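Local coordinates for protein Cyp101j2 (Sphingobium yanoikuyae, PDB 5KYO) that is a haem-dependent cytochrome P450 monooxygenase that probably hydroxylates the monoterpene 1,8-cineole, at residues D46-R51 / P78-H83; G82-L87 / D338-P343; S103-L108 / A320-R325. All blocks are in the same frame, centred on the assembly; numbering follows the deposited sequence. Where two conformers were deposited one is given.

Overall arrangement
Contacts 2 and 3 are both buried and reach the same sheet, whereas contact 1 joins two loops nearer the surface. Contact 2 pairs strands 83-86 and 339-343 mainly through the backbone. Contact 3 joins the next strand, 318-323, to the loop after strand 102-103, and there charged and polar side chains reach a haem propionate. In contact 1 an N-terminal loop meets the turn leading into strand 83-86 through carboxylates, an amide, an imidazole and two bridging waters. Contacts 1 and 2 share Gly-82 and His-83 and touch where Ile-49 and Phe-47 pack on Met-341; the centres of contacts 2 and 3 are about 10 Å apart, where strands 339-343 and 318-323 are neighbours.

Contact 1. Residues D46-R51 / P78-H83; sequences DFDIYR and PHNGGH
The turn joining strands 74-77 and 83-86 of the P450 beta sheet is met here by an N-terminal loop, with His-79 and Asn-80 reaching across to Asp-46 and Asp-48. Asn-80 makes the firmer link: its ND2 donates to Asp-48 OD1 over 2.9 Å. The amide comes from above the carboxylate plane, while Tyr-50 N reaches Asp-48 OD1 from the opposite face at 3.2 Å. That second bond closes an Asx turn, so one oxygen both shapes its own loop and grips the neighbouring one. The Tyr-50 ring stands almost perpendicular to the Asn-80 amide, planes 89° apart, and meets CG of Asn-80 at its edge; the phenol OH is held by Val-109 O.

His-79 NE2 makes a weak, bent bond of 2.9 Å to Asp-46 OD1, which also forms a long salt bridge with Arg-51 NH1. With CG of Asp-46 trans to the backbone N (chi1 -176°), the carboxylate lies nearly parallel to the imidazole, 15° apart, but OD1 is well out of the ring plane. Water 1 ties the loops together: it donates to Phe-47 O at 2.8 Å, accepts from Ile-49 N and Asn-80 ND2, and bonds His-83 NE2. Water 2 donates to both Asp-48 OD2 and Asn-80 OD1. The receiving element, spanning His-79 to Gly-82 with Gly-82 N bonded to His-79 O, is a type I' turn, a shape common in tight beta hairpins.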
loop_
_atom_site.group_PDB
_atom_site.type_symbol
_atom_site.label_atom_id
_atom_site.label_comp_id
_atom_site.label_asym_id
_atom_site.label_seq_id
_atom_site.Cartn_x
_atom_site.Cartn_y
_atom_site.Cartn_z
ATOM N N ASP A 46 -5.148 -20.756 12.122
ATOM C CA ASP A 46 -4.854 -19.765 13.160
ATOM C C ASP A 46 -4.151 -18.546 12.588
ATOM O O ASP A 46 -2.928 -18.402 12.689
ATOM C CB ASP A 46 -4.019 -20.420 14.275
ATOM C CG ASP A 46 -3.736 -19.482 15.450
ATOM O OD1 ASP A 46 -4.305 -18.369 15.494
ATOM O OD2 ASP A 46 -2.954 -19.869 16.349
ATOM N N PHE A 47 -4.939 -17.647 12.004
ATOM C CA PHE A 47 -4.376 -16.550 11.228
ATOM C C PHE A 47 -4.788 -15.194 11.793
ATOM O O PHE A 47 -5.979 -14.902 11.927
ATOM C CB PHE A 47 -4.814 -16.687 9.786
ATOM C CG PHE A 47 -4.172 -15.684 8.861
ATOM C CD1 PHE A 47 -2.866 -15.866 8.392
ATOM C CD2 PHE A 47 -4.868 -14.549 8.480
ATOM C CE1 PHE A 47 -2.281 -14.933 7.571
ATOM C CE2 PHE A 47 -4.299 -13.604 7.650
ATOM C CZ PHE A 47 -3.005 -13.791 7.194
ATOM N N ASP A 48 -3.803 -14.385 12.172
ATOM C CA ASP A 48 -4.057 -13.002 12.611
ATOM C C ASP A 48 -3.259 -12.072 11.680
ATOM O O ASP A 48 -2.029 -12.104 11.664
ATOM C CB ASP A 48 -3.658 -12.790 14.088
ATOM C CG ASP A 48 -4.261 -11.526 14.694
ATOM O OD1 ASP A 48 -4.764 -10.689 13.924
ATOM O OD2 ASP A 48 -4.240 -11.367 15.939
ATOM N N ILE A 49 -3.972 -11.279 10.885
ATOM C CA ILE A 49 -3.328 -10.410 9.885
ATOM C C ILE A 49 -2.583 -9.283 10.587
ATOM O O ILE A 49 -1.779 -8.587 9.969
ATOM C CB ILE A 49 -4.361 -9.840 8.892
ATOM C CG1 ILE A 49 -3.694 -9.119 7.703
ATOM C CG2 ILE A 49 -5.291 -8.921 9.612
ATOM C CD1 ILE A 49 -2.592 -9.921 6.993
ATOM N N TYR A 50 -2.827 -9.117 11.886
ATOM C CA TYR A 50 -2.136 -8.085 12.659
ATOM C C TYR A 50 -0.942 -8.596 13.476
ATOM O O TYR A 50 -0.157 -7.805 14.012
ATOM C CB TYR A 50 -3.136 -7.391 13.564
ATOM C CG TYR A 50 -4.223 -6.744 12.748
ATOM C CD1 TYR A 50 -3.948 -5.638 11.955
ATOM C CD2 TYR A 50 -5.507 -7.258 12.729
ATOM C CE1 TYR A 50 -4.928 -5.047 11.193
ATOM C CE2 TYR A 50 -6.506 -6.662 11.960
ATOM C CZ TYR A 50 -6.201 -5.556 11.188
ATOM O OH TYR A 50 -7.172 -4.947 10.416
ATOM N N ARG A 51 -0.815 -9.916 13.551
ATOM C CA ARG A 51 0.218 -10.578 14.357
ATOM C C ARG A 51 1.580 -10.555 13.672
ATOM O O ARG A 51 1.672 -10.720 12.456
ATOM C CB ARG A 51 -0.218 -12.014 14.649
ATOM C CG ARG A 51 0.871 -12.963 15.142
ATOM C CD ARG A 51 0.341 -14.376 15.119
ATOM N NE ARG A 51 -0.785 -14.542 16.029
ATOM C CZ ARG A 51 -1.526 -15.644 16.097
ATOM N NH1 ARG A 51 -1.274 -16.660 15.289
ATOM N NH2 ARG A 51 -2.529 -15.723 16.958
ATOM N N PRO A 78 -10.766 -17.716 13.046
ATOM C CA PRO A 78 -11.640 -17.133 14.073
ATOM C C PRO A 78 -11.235 -15.718 14.491
ATOM O O PRO A 78 -12.019 -15.037 15.148
ATOM C CB PRO A 78 -11.480 -18.097 15.254
ATOM C CG PRO A 78 -10.108 -18.670 15.076
ATOM C CD PRO A 78 -9.947 -18.821 13.582
ATOM N N HIS A 79 -10.026 -15.293 14.130
ATOM C CA HIS A 79 -9.520 -13.985 14.544
ATOM C C HIS A 79 -10.202 -12.846 13.778
ATOM O O HIS A 79 -10.682 -13.051 12.663
ATOM C CB HIS A 79 -8.005 -13.916 14.343
ATOM C CG HIS A 79 -7.233 -14.804 15.269
ATOM N ND1 HIS A 79 -6.595 -14.331 16.398
ATOM C CD2 HIS A 79 -7.009 -16.138 15.243
ATOM C CE1 HIS A 79 -6.011 -15.338 17.025
ATOM N NE2 HIS A 79 -6.247 -16.445 16.343
ATOM N N ASN A 80 -10.254 -11.663 14.392
ATOM C CA ASN A 80 -10.736 -10.453 13.717
ATOM C C ASN A 80 -12.146 -10.615 13.135
ATOM O O ASN A 80 -12.341 -10.494 11.938
ATOM C CB ASN A 80 -9.732 -10.055 12.611
ATOM C CG ASN A 80 -8.361 -9.713 13.170
ATOM O OD1 ASN A 80 -8.250 -9.001 14.170
ATOM N ND2 ASN A 80 -7.309 -10.254 12.553
ATOM N N GLY A 81 -13.121 -10.931 13.987
ATOM C CA GLY A 81 -14.496 -11.120 13.549
ATOM C C GLY A 81 -14.812 -12.463 12.896
ATOM O O GLY A 81 -15.981 -12.832 12.740
ATOM N N GLY A 82 -13.776 -13.202 12.514
ATOM C CA GLY A 82 -13.954 -14.430 11.756
ATOM C C GLY A 82 -14.057 -14.130 10.271
ATOM O O GLY A 82 -14.956 -13.396 9.848
ATOM N N HIS A 83 -13.142 -14.673 9.473
ATOM C CA HIS A 83 -13.167 -14.370 8.045
ATOM C C HIS A 83 -12.409 -15.372 7.194
ATOM O O HIS A 83 -11.489 -16.036 7.665
ATOM C CB HIS A 83 -12.624 -12.950 7.792
ATOM C CG HIS A 83 -11.180 -12.771 8.146
ATOM N ND1 HIS A 83 -10.163 -12.988 7.243
ATOM C CD2 HIS A 83 -10.581 -12.382 9.300
ATOM C CE1 HIS A 83 -8.999 -12.739 7.820
ATOM N NE2 HIS A 83 -9.226 -12.372 9.069
HETATM O O HOH W 1 -6.761 -12.539 10.672
HETATM O O HOH W 2 -5.910 -9.325 16.179
#

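Contact 2. Residues G82-L87 / D338-P343; sequences GHWVAL and DMVMAP
Trp-84 O is gripped by two donors, Met-341 N at 2.8 Å and the imidazole ND1 of His-83 at 3.3 Å, which approach from opposite faces of its carbonyl plane. The first is a main-chain bond of the parallel pair 83-86 and 339-343, neighbours in the mixed beta sheet of the P450 fold; the second comes from well above the carbonyl plane and helps set the rotation of the His-83 ring. Trp-84 N to Met-339 O and Ala-86 N to Met-341 O, the latter 2.9 Å long, continue the alternating parallel pattern. Trp-84 thus bonds residues before and after its bridge partner Val-340.

Side chains divide between the two faces. On one, Val-85 CG2 rests 4.3 Å from Met-341 CB. In the conformer given here, Met-341 bends at chi3 (-76°) and brings its methyl CE to 3.8 Å from His-83 CE1, a placing less sure because a second conformer exists. On the other face, Trp-84 CB touches Val-340 CG2, and the indole meets Trp-76 of strand 74-77 edge-to-face. Helix 89-97 packs against this side, with Val-95 on Val-340 and Leu-91 on Ala-86.

At the start of the pair, water 3 links Gly-82 O to Met-339 N. Asp-338 is shared there: its OD2 takes a hydrogen bond from Asn-38 ND2 and another from the indole. Trp-84 NE1 points almost straight at Asp-338 OD2, 3.1 Å away with 173° at the hydrogen, the oxygen lying in the indole plane but approached from above the carboxylate plane.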
loop_
_atom_site.group_PDB
_atom_site.type_symbol
_atom_site.label_atom_id
_atom_site.label_comp_id
_atom_site.label_asym_id
_atom_site.label_seq_id
_atom_site.Cartn_x
_atom_site.Cartn_y
_atom_site.Cartn_z
ATOM N N GLY A 82 -13.776 -13.202 12.514
ATOM C CA GLY A 82 -13.954 -14.430 11.756
ATOM C C GLY A 82 -14.057 -14.130 10.271
ATOM O O GLY A 82 -14.956 -13.396 9.848
ATOM N N HIS A 83 -13.142 -14.673 9.473
ATOM C CA HIS A 83 -13.167 -14.370 8.045
ATOM C C HIS A 83 -12.409 -15.372 7.194
ATOM O O HIS A 83 -11.489 -16.036 7.665
ATOM C CB HIS A 83 -12.624 -12.950 7.792
ATOM C CG HIS A 83 -11.180 -12.771 8.146
ATOM N ND1 HIS A 83 -10.163 -12.988 7.243
ATOM C CD2 HIS A 83 -10.581 -12.382 9.300
ATOM C CE1 HIS A 83 -8.999 -12.739 7.820
ATOM N NE2 HIS A 83 -9.226 -12.372 9.069
ATOM N N TRP A 84 -12.821 -15.486 5.936
ATOM C CA TRP A 84 -12.151 -16.364 4.991
ATOM C C TRP A 84 -10.891 -15.706 4.437
ATOM O O TRP A 84 -10.797 -14.475 4.368
ATOM C CB TRP A 84 -13.075 -16.743 3.833
ATOM C CG TRP A 84 -14.405 -17.290 4.230
ATOM C CD1 TRP A 84 -15.567 -16.584 4.400
ATOM C CD2 TRP A 84 -14.729 -18.663 4.473
ATOM N NE1 TRP A 84 -16.588 -17.435 4.744
ATOM C CE2 TRP A 84 -16.103 -18.718 4.794
ATOM C CE3 TRP A 84 -13.992 -19.855 4.451
ATOM C CZ2 TRP A 84 -16.752 -19.918 5.102
ATOM C CZ3 TRP A 84 -14.639 -21.048 4.756
ATOM C CH2 TRP A 84 -16.005 -21.069 5.076
ATOM N N VAL A 85 -9.931 -16.535 4.034
ATOM C CA VAL A 85 -8.692 -16.040 3.441
ATOM C C VAL A 85 -8.356 -16.808 2.162
ATOM O O VAL A 85 -8.225 -18.039 2.176
ATOM C CB VAL A 85 -7.494 -16.142 4.419
ATOM C CG1 VAL A 85 -6.259 -15.458 3.815
ATOM C CG2 VAL A 85 -7.821 -15.536 5.776
ATOM N N ALA A 86 -8.230 -16.082 1.055
ATOM C CA ALA A 86 -7.798 -16.685 -0.201
ATOM C C ALA A 86 -6.284 -16.883 -0.169
ATOM O O ALA A 86 -5.519 -15.914 0.001
ATOM C CB ALA A 86 -8.199 -15.838 -1.379
ATOM N N LEU A 87 -5.863 -18.139 -0.321
ATOM C CA LEU A 87 -4.460 -18.510 -0.149
ATOM C C LEU A 87 -3.774 -19.009 -1.422
ATOM O O LEU A 87 -2.658 -19.546 -1.369
ATOM C CB LEU A 87 -4.345 -19.571 0.945
ATOM C CG LEU A 87 -4.664 -19.019 2.340
ATOM C CD1 LEU A 87 -4.598 -20.099 3.383
ATOM C CD2 LEU A 87 -3.708 -17.890 2.701
ATOM N N ASP A 338 -20.408 -12.227 4.988
ATOM C CA ASP A 338 -19.089 -12.822 5.186
ATOM C C ASP A 338 -17.977 -11.912 4.625
ATOM O O ASP A 338 -18.165 -11.197 3.633
ATOM C CB ASP A 338 -19.022 -14.211 4.543
ATOM C CG ASP A 338 -19.633 -15.300 5.425
ATOM O OD1 ASP A 338 -20.228 -14.962 6.472
ATOM O OD2 ASP A 338 -19.511 -16.495 5.072
ATOM N N MET A 339 -16.817 -11.947 5.272
ATOM C CA MET A 339 -15.651 -11.200 4.815
ATOM C C MET A 339 -14.653 -12.148 4.171
ATOM O O MET A 339 -14.433 -13.251 4.670
ATOM C CB MET A 339 -14.987 -10.459 5.979
ATOM C CG MET A 339 -15.862 -9.400 6.592
ATOM S SD MET A 339 -16.172 -8.096 5.384
ATOM C CE MET A 339 -14.476 -7.688 4.938
ATOM N N VAL A 340 -14.059 -11.731 3.059
ATOM C CA VAL A 340 -13.019 -12.538 2.436
ATOM C C VAL A 340 -11.756 -11.716 2.186
ATOM O O VAL A 340 -11.773 -10.744 1.426
ATOM C CB VAL A 340 -13.478 -13.151 1.104
ATOM C CG1 VAL A 340 -12.369 -14.010 0.543
ATOM C CG2 VAL A 340 -14.770 -13.980 1.292
ATOM N N MET A 341 -10.671 -12.127 2.841
ATOM C CA MET A 341 -9.372 -11.486 2.673
ATOM C C MET A 341 -8.690 -12.038 1.424
ATOM O O MET A 341 -8.706 -13.234 1.178
ATOM C CB MET A 341 -8.500 -11.691 3.915
ATOM C CG MET A 341 -7.214 -10.894 3.922
ATOM S SD MET A 341 -6.468 -10.757 5.553
ATOM C CE MET A 341 -7.526 -9.533 6.330
ATOM N N ALA A 342 -8.114 -11.151 0.623
ATOM C CA ALA A 342 -7.499 -11.553 -0.638
ATOM C C ALA A 342 -6.162 -10.841 -0.820
ATOM O O ALA A 342 -6.075 -9.880 -1.575
ATOM C CB ALA A 342 -8.437 -11.244 -1.804
ATOM N N PRO A 343 -5.119 -11.311 -0.118
ATOM C CA PRO A 343 -3.848 -10.579 -0.060
ATOM C C PRO A 343 -3.084 -10.537 -1.381
ATOM O O PRO A 343 -2.912 -11.554 -2.059
ATOM C CB PRO A 343 -3.048 -11.352 0.999
ATOM C CG PRO A 343 -4.090 -12.076 1.797
ATOM C CD PRO A 343 -5.125 -12.460 0.798
HETATM O O HOH W 3 -17.110 -13.652 7.759
#

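Contact 3. Residues S103-L108 / A320-R325; sequences SNHTVL and AREVLR. With HEM (protoporphyrin IX containing Fe), chain G.
Arg-321 and Asn-104 run side by side in the same direction, their flat ends turned 48° from each other. Asn-104 ND2 sits 3.6 Å above the middle of the guanidinium of Arg-321, while the haem propionate lies at the edge of that group. Arg-321 NH2 donates nearly straight to HEM O1A over 2.9 Å, and Asn-104 ND2 reaches the other oxygen, HEM O2A, at 3.2 Å. The bend of Arg-321 at chi2 (-77°) folds the chain back, and NH1 bonds its neighbour's carbonyl, Ala-320 O, at 2.7 Å, as well as Ser-319 OG; NH2 also meets Met-96 O. A methionine in place of Arg-321 would probably leave propionate oxygen O1A without this charged partner and Asn-104 without the flat group beneath it.

These residues belong to the haem pocket of the P450 fold, where the propionate is held beside the edge of the beta sheet. Ser-103 and Glu-322 form an antiparallel hydrogen-bonded pair, and Ser-103 OG closes an ST turn with His-105 N while also bonding Asp-126.

His-105 and Glu-322 likewise lie alongside each other, ring and carboxylate planes 43° apart. Glu-322 extends fully, and His-105 ND1 donates in its ring plane to Glu-322 OE1 at 2.8 Å, on the syn side but tilted out of the carboxylate plane; OE2 forms a salt bridge with Lys-111. Both methyls of Leu-324 press on Ser-103 CB, CD2 at 3.5 Å.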
loop_
_atom_site.group_PDB
_atom_site.type_symbol
_atom_site.label_atom_id
_atom_site.label_comp_id
_atom_site.label_asym_id
_atom_site.label_seq_id
_atom_site.Cartn_x
_atom_site.Cartn_y
_atom_site.Cartn_z
ATOM N N SER A 103 -17.524 -7.489 -2.707
ATOM C CA SER A 103 -17.739 -6.046 -2.726
ATOM C C SER A 103 -16.720 -5.252 -1.900
ATOM O O SER A 103 -16.259 -5.715 -0.852
ATOM C CB SER A 103 -19.154 -5.746 -2.218
ATOM O OG SER A 103 -19.365 -4.359 -2.006
ATOM N N ASN A 104 -16.384 -4.050 -2.370
ATOM C CA ASN A 104 -15.513 -3.145 -1.618
ATOM C C ASN A 104 -16.273 -2.410 -0.504
ATOM O O ASN A 104 -15.796 -1.401 0.019
ATOM C CB ASN A 104 -14.850 -2.112 -2.550
ATOM C CG ASN A 104 -13.619 -2.659 -3.269
ATOM O OD1 ASN A 104 -13.722 -3.589 -4.066
ATOM N ND2 ASN A 104 -12.452 -2.057 -3.011
ATOM N N HIS A 105 -17.450 -2.915 -0.141
ATOM C CA HIS A 105 -18.277 -2.250 0.869
ATOM C C HIS A 105 -17.603 -2.296 2.238
ATOM O O HIS A 105 -17.651 -1.316 2.985
ATOM C CB HIS A 105 -19.677 -2.870 0.925
ATOM C CG HIS A 105 -20.605 -2.176 1.873
ATOM N ND1 HIS A 105 -21.034 -2.753 3.050
ATOM C CD2 HIS A 105 -21.176 -0.948 1.825
ATOM C CE1 HIS A 105 -21.834 -1.912 3.683
ATOM N NE2 HIS A 105 -21.930 -0.808 2.964
ATOM N N THR A 106 -16.945 -3.418 2.542
ATOM C CA THR A 106 -16.019 -3.502 3.667
ATOM C C THR A 106 -14.730 -4.131 3.157
ATOM O O THR A 106 -14.774 -5.092 2.395
ATOM C CB THR A 106 -16.564 -4.339 4.849
ATOM O OG1 THR A 106 -16.736 -5.698 4.441
ATOM C CG2 THR A 106 -17.889 -3.816 5.316
ATOM N N VAL A 107 -13.590 -3.562 3.541
ATOM C CA VAL A 107 -12.294 -4.056 3.079
ATOM C C VAL A 107 -11.342 -4.287 4.226
ATOM O O VAL A 107 -10.207 -4.685 4.011
ATOM C CB VAL A 107 -11.597 -3.086 2.071
ATOM C CG1 VAL A 107 -12.400 -2.958 0.799
ATOM C CG2 VAL A 107 -11.320 -1.729 2.705
ATOM N N LEU A 108 -11.811 -4.031 5.441
ATOM C CA LEU A 108 -10.985 -4.131 6.630
ATOM C C LEU A 108 -11.616 -5.098 7.625
ATOM O O LEU A 108 -12.850 -5.186 7.726
ATOM C CB LEU A 108 -10.793 -2.748 7.273
ATOM C CG LEU A 108 -10.017 -1.718 6.449
ATOM C CD1 LEU A 108 -9.679 -0.485 7.292
ATOM C CD2 LEU A 108 -8.741 -2.331 5.864
ATOM N N ALA A 320 -9.546 -6.774 1.702
ATOM C CA ALA A 320 -10.581 -7.792 1.852
ATOM C C ALA A 320 -11.814 -7.385 1.066
ATOM O O ALA A 320 -11.835 -6.311 0.467
ATOM C CB ALA A 320 -10.913 -8.003 3.315
ATOM N N ARG A 321 -12.824 -8.253 1.050
ATOM C CA ARG A 321 -14.088 -7.980 0.364
ATOM C C ARG A 321 -15.278 -8.526 1.172
ATOM O O ARG A 321 -15.151 -9.502 1.910
ATOM C CB ARG A 321 -14.096 -8.594 -1.042
ATOM C CG ARG A 321 -13.055 -8.033 -2.024
ATOM C CD ARG A 321 -13.446 -6.677 -2.571
ATOM N NE ARG A 321 -12.458 -6.182 -3.526
ATOM C CZ ARG A 321 -11.327 -5.568 -3.180
ATOM N NH1 ARG A 321 -11.040 -5.369 -1.900
ATOM N NH2 ARG A 321 -10.489 -5.149 -4.110
ATOM N N GLU A 322 -16.428 -7.873 1.042
ATOM C CA GLU A 322 -17.637 -8.335 1.708
ATOM C C GLU A 322 -18.514 -9.140 0.762
ATOM O O GLU A 322 -18.731 -8.772 -0.381
ATOM C CB GLU A 322 -18.433 -7.148 2.268
ATOM C CG GLU A 322 -19.743 -7.541 2.921
ATOM C CD GLU A 322 -20.439 -6.374 3.596
ATOM O OE1 GLU A 322 -19.916 -5.246 3.532
ATOM O OE2 GLU A 322 -21.506 -6.593 4.204
ATOM N N VAL A 323 -19.042 -10.245 1.259
ATOM C CA VAL A 323 -20.012 -11.007 0.501
ATOM C C VAL A 323 -21.392 -10.383 0.710
ATOM O O VAL A 323 -21.813 -10.168 1.850
ATOM C CB VAL A 323 -20.003 -12.466 0.928
ATOM C CG1 VAL A 323 -21.067 -13.237 0.202
ATOM C CG2 VAL A 323 -18.623 -13.086 0.651
ATOM N N LEU A 324 -22.079 -10.056 -0.379
ATOM C CA LEU A 324 -23.370 -9.393 -0.257
ATOM C C LEU A 324 -24.532 -10.388 -0.309
ATOM O O LEU A 324 -25.585 -10.144 0.281
ATOM C CB LEU A 324 -23.535 -8.330 -1.347
ATOM C CG LEU A 324 -22.374 -7.354 -1.563
ATOM C CD1 LEU A 324 -22.792 -6.267 -2.541
ATOM C CD2 LEU A 324 -21.901 -6.760 -0.244
ATOM N N ARG A 325 -24.332 -11.505 -1.004
ATOM C CA ARG A 325 -25.360 -12.539 -1.142
ATOM C C ARG A 325 -24.824 -13.923 -0.786
ATOM O O ARG A 325 -23.645 -14.196 -0.979
ATOM C CB ARG A 325 -25.897 -12.572 -2.572
ATOM C CG ARG A 325 -26.688 -11.354 -2.993
ATOM C CD ARG A 325 -27.167 -11.500 -4.429
ATOM N NE ARG A 325 -26.056 -11.528 -5.379
ATOM C CZ ARG A 325 -25.584 -12.632 -5.950
ATOM N NH1 ARG A 325 -26.117 -13.813 -5.661
ATOM N NH2 ARG A 325 -24.570 -12.557 -6.804
HETATM C CHA HEM G . -5.518 1.341 -4.115
HETATM C CHB HEM G . -1.199 -0.656 -3.147
HETATM C CHC HEM G . 0.879 3.752 -3.521
HETATM C CHD HEM G . -3.503 5.776 -3.524
HETATM C C1A HEM G . -4.552 0.389 -3.891
HETATM C C2A HEM G . -4.731 -1.057 -3.867
HETATM C C3A HEM G . -3.528 -1.603 -3.581
HETATM C C4A HEM G . -2.553 -0.533 -3.432
HETATM C CMA HEM G . -3.226 -3.118 -3.469
HETATM C CAA HEM G . -6.038 -1.863 -4.117
HETATM C CBA HEM G . -6.933 -1.923 -2.882
HETATM C CGA HEM G . -8.130 -2.806 -3.144
HETATM O O1A HEM G . -7.946 -4.027 -3.415
HETATM O O2A HEM G . -9.283 -2.305 -3.074
HETATM C C1B HEM G . -0.256 0.363 -3.219
HETATM C C2B HEM G . 1.195 0.206 -3.163
HETATM C C3B HEM G . 1.758 1.428 -3.257
HETATM C C4B HEM G . 0.692 2.390 -3.381
HETATM C CMB HEM G . 1.958 -1.136 -3.015
HETATM C CAB HEM G . 3.256 1.855 -3.260
HETATM C CBB HEM G . 4.310 1.034 -3.278
HETATM C C1C HEM G . -0.127 4.682 -3.590
HETATM C C2C HEM G . 0.045 6.109 -3.782
HETATM C C3C HEM G . -1.174 6.668 -3.769
HETATM C C4C HEM G . -2.147 5.606 -3.591
HETATM C CMC HEM G . 1.426 6.781 -3.932
HETATM C CAC HEM G . -1.606 8.136 -3.926
HETATM C CBC HEM G . -0.807 9.147 -4.274
HETATM C C1D HEM G . -4.454 4.789 -3.644
HETATM C C2D HEM G . -5.892 4.997 -3.630
HETATM C C3D HEM G . -6.487 3.623 -3.832
HETATM C C4D HEM G . -5.386 2.703 -3.930
HETATM C CMD HEM G . -6.743 6.288 -3.484
HETATM C CAD HEM G . -7.996 3.297 -3.887
HETATM C CBD HEM G . -8.448 3.020 -5.322
HETATM C CGD HEM G . -9.933 2.707 -5.306
HETATM O O1D HEM G . -10.707 3.294 -6.105
HETATM O O2D HEM G . -10.339 1.871 -4.459
HETATM N NA HEM G . -3.211 0.663 -3.627
HETATM N NB HEM G . -0.510 1.713 -3.349
HETATM N NC HEM G . -1.471 4.407 -3.490
HETATM N ND HEM G . -4.206 3.433 -3.810
HETATM FE FE HEM G . -2.344 2.533 -3.740
#